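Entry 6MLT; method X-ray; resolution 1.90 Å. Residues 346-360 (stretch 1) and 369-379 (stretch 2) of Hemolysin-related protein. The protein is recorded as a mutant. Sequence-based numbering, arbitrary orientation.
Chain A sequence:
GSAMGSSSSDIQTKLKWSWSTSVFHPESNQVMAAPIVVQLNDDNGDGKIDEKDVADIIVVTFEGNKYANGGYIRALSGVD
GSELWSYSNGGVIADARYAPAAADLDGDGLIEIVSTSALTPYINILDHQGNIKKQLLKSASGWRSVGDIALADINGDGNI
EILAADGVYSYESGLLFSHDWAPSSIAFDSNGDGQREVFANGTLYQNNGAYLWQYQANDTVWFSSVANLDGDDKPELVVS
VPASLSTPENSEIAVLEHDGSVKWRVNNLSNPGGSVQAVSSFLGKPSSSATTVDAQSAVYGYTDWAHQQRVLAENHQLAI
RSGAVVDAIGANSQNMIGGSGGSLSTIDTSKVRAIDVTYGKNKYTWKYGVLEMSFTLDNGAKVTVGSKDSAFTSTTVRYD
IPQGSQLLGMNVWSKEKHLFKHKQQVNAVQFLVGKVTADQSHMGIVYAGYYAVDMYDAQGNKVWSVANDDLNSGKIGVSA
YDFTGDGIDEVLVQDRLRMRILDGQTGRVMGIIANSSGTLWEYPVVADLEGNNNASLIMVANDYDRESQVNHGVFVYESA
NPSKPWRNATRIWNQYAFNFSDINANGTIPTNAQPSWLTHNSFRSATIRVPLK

Stretch 1 346-360: TIDTSKVRAIDVTYG
Stretch 2, residues 369-379: GVLEMSFTLDN

Two neighbouring strands, 352-359 and 370-377, run antiparallel: their N-to-C directions differ by 165° and their axes approach to 4.6 Å. Most residues between V352 and Y359 have extended torsions, such as -134/130 for I355 and -112/126 for V357. Before them, I347 is also extended (-124/129), whereas T349, S350 and K351 adopt helical values (-66/-25, -70/-14, -100/-10). This turn is closed by K351 N to D348 O at 3.1 Å and V352 N to T349 O at 3.3 Å, while S350 OG donates to D348 OD1 at 2.7 Å.

The central register pairs A354 with T376, I355 with F375, D356 with S374, V357 with M373 and T358 with E372. CA-CA separations alternate between 5.0-5.1 Å at the hydrogen-bonded pairs and 4.5-4.6 Å at the others, as expected of an antiparallel ladder. D356 N donates to S374 O at 2.9 Å and S374 N returns to D356 O at 2.8 Å; T376 N reaches A354 O at 2.8 Å, and T358 N reaches E372 O at 2.9 Å. Between these rungs CA-H...O contacts add support, including I355 CA to S374 O and M373 CA to D356 O, both 3.3 Å.

Two bulges shift the register by one. At R353 (-115/-15), T376 O accepts from R353 N at 2.8 Å and, weakly, from A354 N at 3.4 Å. At L371 (-94/-37), T358 O likewise accepts twice, from L371 N at 2.9 Å and E372 N at 3.2 Å. Beyond this second bulge Y359 pairs with V370, and G360 and G369 close the ladder with two bonds of 3.0 Å, G360 N to G369 O and G369 N to G360 O. At the other end D378 N makes a weak bond to K351 O at 2.9 Å.

The contact buries 994 Å², summed over both sides. On one face, I355, V357, V370, M373 and F375 form an apolar layer. F375 (chi1 -60°, chi2 89°) has the largest covered area, 89 Å². Its ring lies between I347 and I355 on opposite faces: I347 CG2 sits 4.0 Å from the F375 ring centroid, 10° off the normal, and I355 CG2 covers the opposite face, while the closest approach of this pair is I355 CG1 to F375 CD2 at 3.6 Å. V352 (t) turns away from the partner strand in its CA-CB bond, yet V352 CG2 meets F375 CD2 and L377 CD2, each at 3.9 Å. V357 (t) packs by V357 CG1 against V370 CG1 and by V357 CG2 against M373 CG, both 4.2 Å.

The other face carries A354, D356, T358, E372, S374 and T376; all but the methyl of A354 are polar, and D356, T358, E372 and T376 use side-chain oxygens to hold two waters. Water 1 joins T358 OG1 (2.8 Å) to E372 OE2 (3.1 Å). Water 2 donates to D356 OD2 and S374 O, both 2.9 Å, and accepts from T376 OG1 at 2.6 Å. T358 and T376 share rotamer m; S374 is t.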

# COMPACT_ATOMS: atom_id res chain seq x y z
N THR A 346 3.53 28.69 -15.28
CA THR A 346 4.08 27.39 -14.96
C THR A 346 4.53 26.70 -16.25
O THR A 346 4.02 26.99 -17.33
CB THR A 346 3.07 26.50 -14.21
OG1 THR A 346 1.90 26.33 -15.02
CG2 THR A 346 2.67 27.15 -12.89
N ILE A 347 5.50 25.80 -16.11
CA ILE A 347 5.99 24.98 -17.21
C ILE A 347 5.86 23.53 -16.79
O ILE A 347 6.32 23.16 -15.70
CB ILE A 347 7.45 25.30 -17.56
CG1 ILE A 347 7.66 26.81 -17.70
CG2 ILE A 347 7.85 24.57 -18.82
CD1 ILE A 347 6.89 27.45 -18.84
N ASP A 348 5.24 22.71 -17.64
CA ASP A 348 5.20 21.27 -17.44
C ASP A 348 6.51 20.70 -17.96
O ASP A 348 6.69 20.48 -19.16
CB ASP A 348 4.00 20.66 -18.16
CG ASP A 348 3.88 19.17 -17.96
OD1 ASP A 348 4.84 18.54 -17.46
OD2 ASP A 348 2.81 18.61 -18.29
N THR A 349 7.46 20.46 -17.05
CA THR A 349 8.80 20.06 -17.46
C THR A 349 8.84 18.70 -18.14
O THR A 349 9.76 18.44 -18.92
CB THR A 349 9.73 20.06 -16.24
OG1 THR A 349 9.17 19.24 -15.21
CG2 THR A 349 9.91 21.48 -15.72
N SER A 350 7.87 17.83 -17.87
CA SER A 350 7.86 16.51 -18.50
C SER A 350 7.54 16.58 -19.99
O SER A 350 7.76 15.59 -20.69
CB SER A 350 6.85 15.59 -17.79
OG SER A 350 5.51 15.97 -18.04
N LYS A 351 7.05 17.72 -20.48
CA LYS A 351 6.74 17.89 -21.89
C LYS A 351 7.81 18.66 -22.66
O LYS A 351 7.76 18.71 -23.89
CB LYS A 351 5.40 18.61 -22.05
N VAL A 352 8.79 19.25 -21.96
CA VAL A 352 9.79 20.09 -22.62
C VAL A 352 10.76 19.22 -23.41
O VAL A 352 11.33 18.26 -22.89
CB VAL A 352 10.53 20.95 -21.59
CG1 VAL A 352 11.66 21.73 -22.25
CG2 VAL A 352 9.56 21.90 -20.90
N ARG A 353 10.97 19.58 -24.68
CA ARG A 353 11.96 18.93 -25.52
C ARG A 353 13.10 19.84 -25.94
O ARG A 353 14.13 19.34 -26.39
CB ARG A 353 11.30 18.34 -26.78
CG ARG A 353 10.17 17.36 -26.51
CD ARG A 353 10.56 16.30 -25.48
NE ARG A 353 11.87 15.70 -25.75
CZ ARG A 353 12.56 14.99 -24.86
NH1 ARG A 353 12.07 14.78 -23.65
NH2 ARG A 353 13.74 14.48 -25.19
N ALA A 354 12.95 21.15 -25.79
CA ALA A 354 14.01 22.09 -26.12
C ALA A 354 13.69 23.41 -25.46
O ALA A 354 12.53 23.72 -25.17
CB ALA A 354 14.18 22.27 -27.63
N ILE A 355 14.74 24.19 -25.19
CA ILE A 355 14.61 25.54 -24.67
C ILE A 355 15.53 26.45 -25.47
O ILE A 355 16.71 26.12 -25.65
CB ILE A 355 14.96 25.64 -23.17
CG1 ILE A 355 14.31 24.51 -22.38
CG2 ILE A 355 14.54 26.99 -22.63
CD1 ILE A 355 15.26 23.40 -22.03
N ASP A 356 14.99 27.56 -25.95
CA ASP A 356 15.78 28.64 -26.52
C ASP A 356 15.93 29.73 -25.46
O ASP A 356 14.93 30.23 -24.94
CB ASP A 356 15.12 29.21 -27.78
CG ASP A 356 15.02 28.18 -28.89
OD1 ASP A 356 16.07 27.65 -29.31
OD2 ASP A 356 13.89 27.90 -29.35
N VAL A 357 17.17 30.08 -25.14
CA VAL A 357 17.48 31.08 -24.12
C VAL A 357 18.08 32.29 -24.81
O VAL A 357 19.07 32.16 -25.54
CB VAL A 357 18.44 30.53 -23.05
CG1 VAL A 357 18.73 31.60 -21.99
CG2 VAL A 357 17.87 29.29 -22.42
N THR A 358 17.50 33.45 -24.56
CA THR A 358 18.02 34.73 -25.03
C THR A 358 18.55 35.49 -23.83
O THR A 358 17.80 35.75 -22.88
CB THR A 358 16.95 35.54 -25.75
OG1 THR A 358 16.47 34.80 -26.88
CG2 THR A 358 17.50 36.88 -26.24
N TYR A 359 19.84 35.81 -23.85
CA TYR A 359 20.47 36.54 -22.76
C TYR A 359 21.30 37.68 -23.33
O TYR A 359 21.83 37.60 -24.44
CB TYR A 359 21.35 35.61 -21.89
CG TYR A 359 22.45 34.90 -22.63
CD1 TYR A 359 22.22 33.67 -23.25
CD2 TYR A 359 23.72 35.44 -22.71
CE1 TYR A 359 23.23 33.01 -23.93
CE2 TYR A 359 24.74 34.79 -23.39
CZ TYR A 359 24.49 33.58 -23.99
OH TYR A 359 25.50 32.93 -24.66
N GLY A 360 21.40 38.75 -22.55
CA GLY A 360 22.15 39.91 -23.00
C GLY A 360 21.83 41.12 -22.15
O GLY A 360 21.40 41.00 -21.00
N GLY A 369 21.42 39.89 -18.26
CA GLY A 369 20.73 38.75 -17.68
C GLY A 369 19.96 37.97 -18.72
O GLY A 369 20.14 38.14 -19.92
N VAL A 370 19.09 37.09 -18.22
CA VAL A 370 18.23 36.29 -19.09
C VAL A 370 16.99 37.11 -19.45
O VAL A 370 16.22 37.50 -18.57
CB VAL A 370 17.85 34.96 -18.42
CG1 VAL A 370 16.88 34.18 -19.28
CG2 VAL A 370 19.11 34.14 -18.15
N LEU A 371 16.80 37.35 -20.74
CA LEU A 371 15.72 38.18 -21.25
C LEU A 371 14.50 37.35 -21.63
O LEU A 371 13.37 37.78 -21.42
CB LEU A 371 16.20 38.98 -22.47
CG LEU A 371 17.52 39.72 -22.27
CD1 LEU A 371 17.97 40.36 -23.58
CD2 LEU A 371 17.40 40.78 -21.17
N GLU A 372 14.72 36.15 -22.17
CA GLU A 372 13.61 35.32 -22.61
C GLU A 372 14.03 33.86 -22.61
O GLU A 372 15.19 33.53 -22.86
CB GLU A 372 13.13 35.72 -24.01
CG GLU A 372 11.85 35.00 -24.45
CD GLU A 372 11.63 35.04 -25.94
OE1 GLU A 372 11.19 36.09 -26.45
OE2 GLU A 372 11.89 34.01 -26.60
N MET A 373 13.06 33.00 -22.31
CA MET A 373 13.19 31.57 -22.54
C MET A 373 11.96 31.10 -23.30
O MET A 373 10.84 31.50 -22.97
CB MET A 373 13.35 30.79 -21.23
CG MET A 373 14.61 31.15 -20.46
SD MET A 373 14.88 30.05 -19.07
CE MET A 373 13.45 30.39 -18.05
N SER A 374 12.18 30.29 -24.33
CA SER A 374 11.09 29.73 -25.12
C SER A 374 11.19 28.21 -25.06
O SER A 374 12.16 27.63 -25.56
CB SER A 374 11.15 30.24 -26.56
OG SER A 374 10.05 29.76 -27.30
N PHE A 375 10.19 27.58 -24.44
CA PHE A 375 10.14 26.13 -24.30
C PHE A 375 9.38 25.53 -25.47
O PHE A 375 8.23 25.90 -25.72
CB PHE A 375 9.46 25.74 -22.99
CG PHE A 375 10.13 26.26 -21.75
CD1 PHE A 375 9.80 27.50 -21.23
CD2 PHE A 375 11.08 25.49 -21.09
CE1 PHE A 375 10.42 27.97 -20.07
CE2 PHE A 375 11.70 25.96 -19.94
CZ PHE A 375 11.37 27.20 -19.43
N THR A 376 10.01 24.59 -26.17
CA THR A 376 9.32 23.78 -27.18
C THR A 376 8.86 22.50 -26.51
O THR A 376 9.66 21.77 -25.91
CB THR A 376 10.23 23.48 -28.36
OG1 THR A 376 10.61 24.69 -29.01
CG2 THR A 376 9.52 22.59 -29.39
N LEU A 377 7.56 22.22 -26.60
CA LEU A 377 6.98 21.03 -25.99
C LEU A 377 6.89 19.89 -27.01
O LEU A 377 7.08 20.08 -28.21
CB LEU A 377 5.60 21.34 -25.43
CG LEU A 377 5.53 22.53 -24.46
CD1 LEU A 377 4.13 22.66 -23.88
CD2 LEU A 377 6.57 22.41 -23.35
N ASP A 378 6.59 18.69 -26.50
CA ASP A 378 6.60 17.51 -27.35
C ASP A 378 5.53 17.56 -28.43
O ASP A 378 5.67 16.88 -29.46
CB ASP A 378 6.44 16.24 -26.50
CG ASP A 378 5.27 16.33 -25.53
OD1 ASP A 378 4.47 17.28 -25.64
OD2 ASP A 378 5.17 15.45 -24.65
N ASN A 379 4.47 18.34 -28.24
CA ASN A 379 3.45 18.51 -29.27
C ASN A 379 3.74 19.69 -30.19
O ASN A 379 2.87 20.07 -30.98
CB ASN A 379 2.07 18.68 -28.63
CG ASN A 379 1.91 20.02 -27.94
OD1 ASN A 379 2.88 20.70 -27.62
ND2 ASN A 379 0.66 20.41 -27.71
O HOH W 1 14.70 32.69 -26.67
O HOH W 2 12.60 25.82 -27.75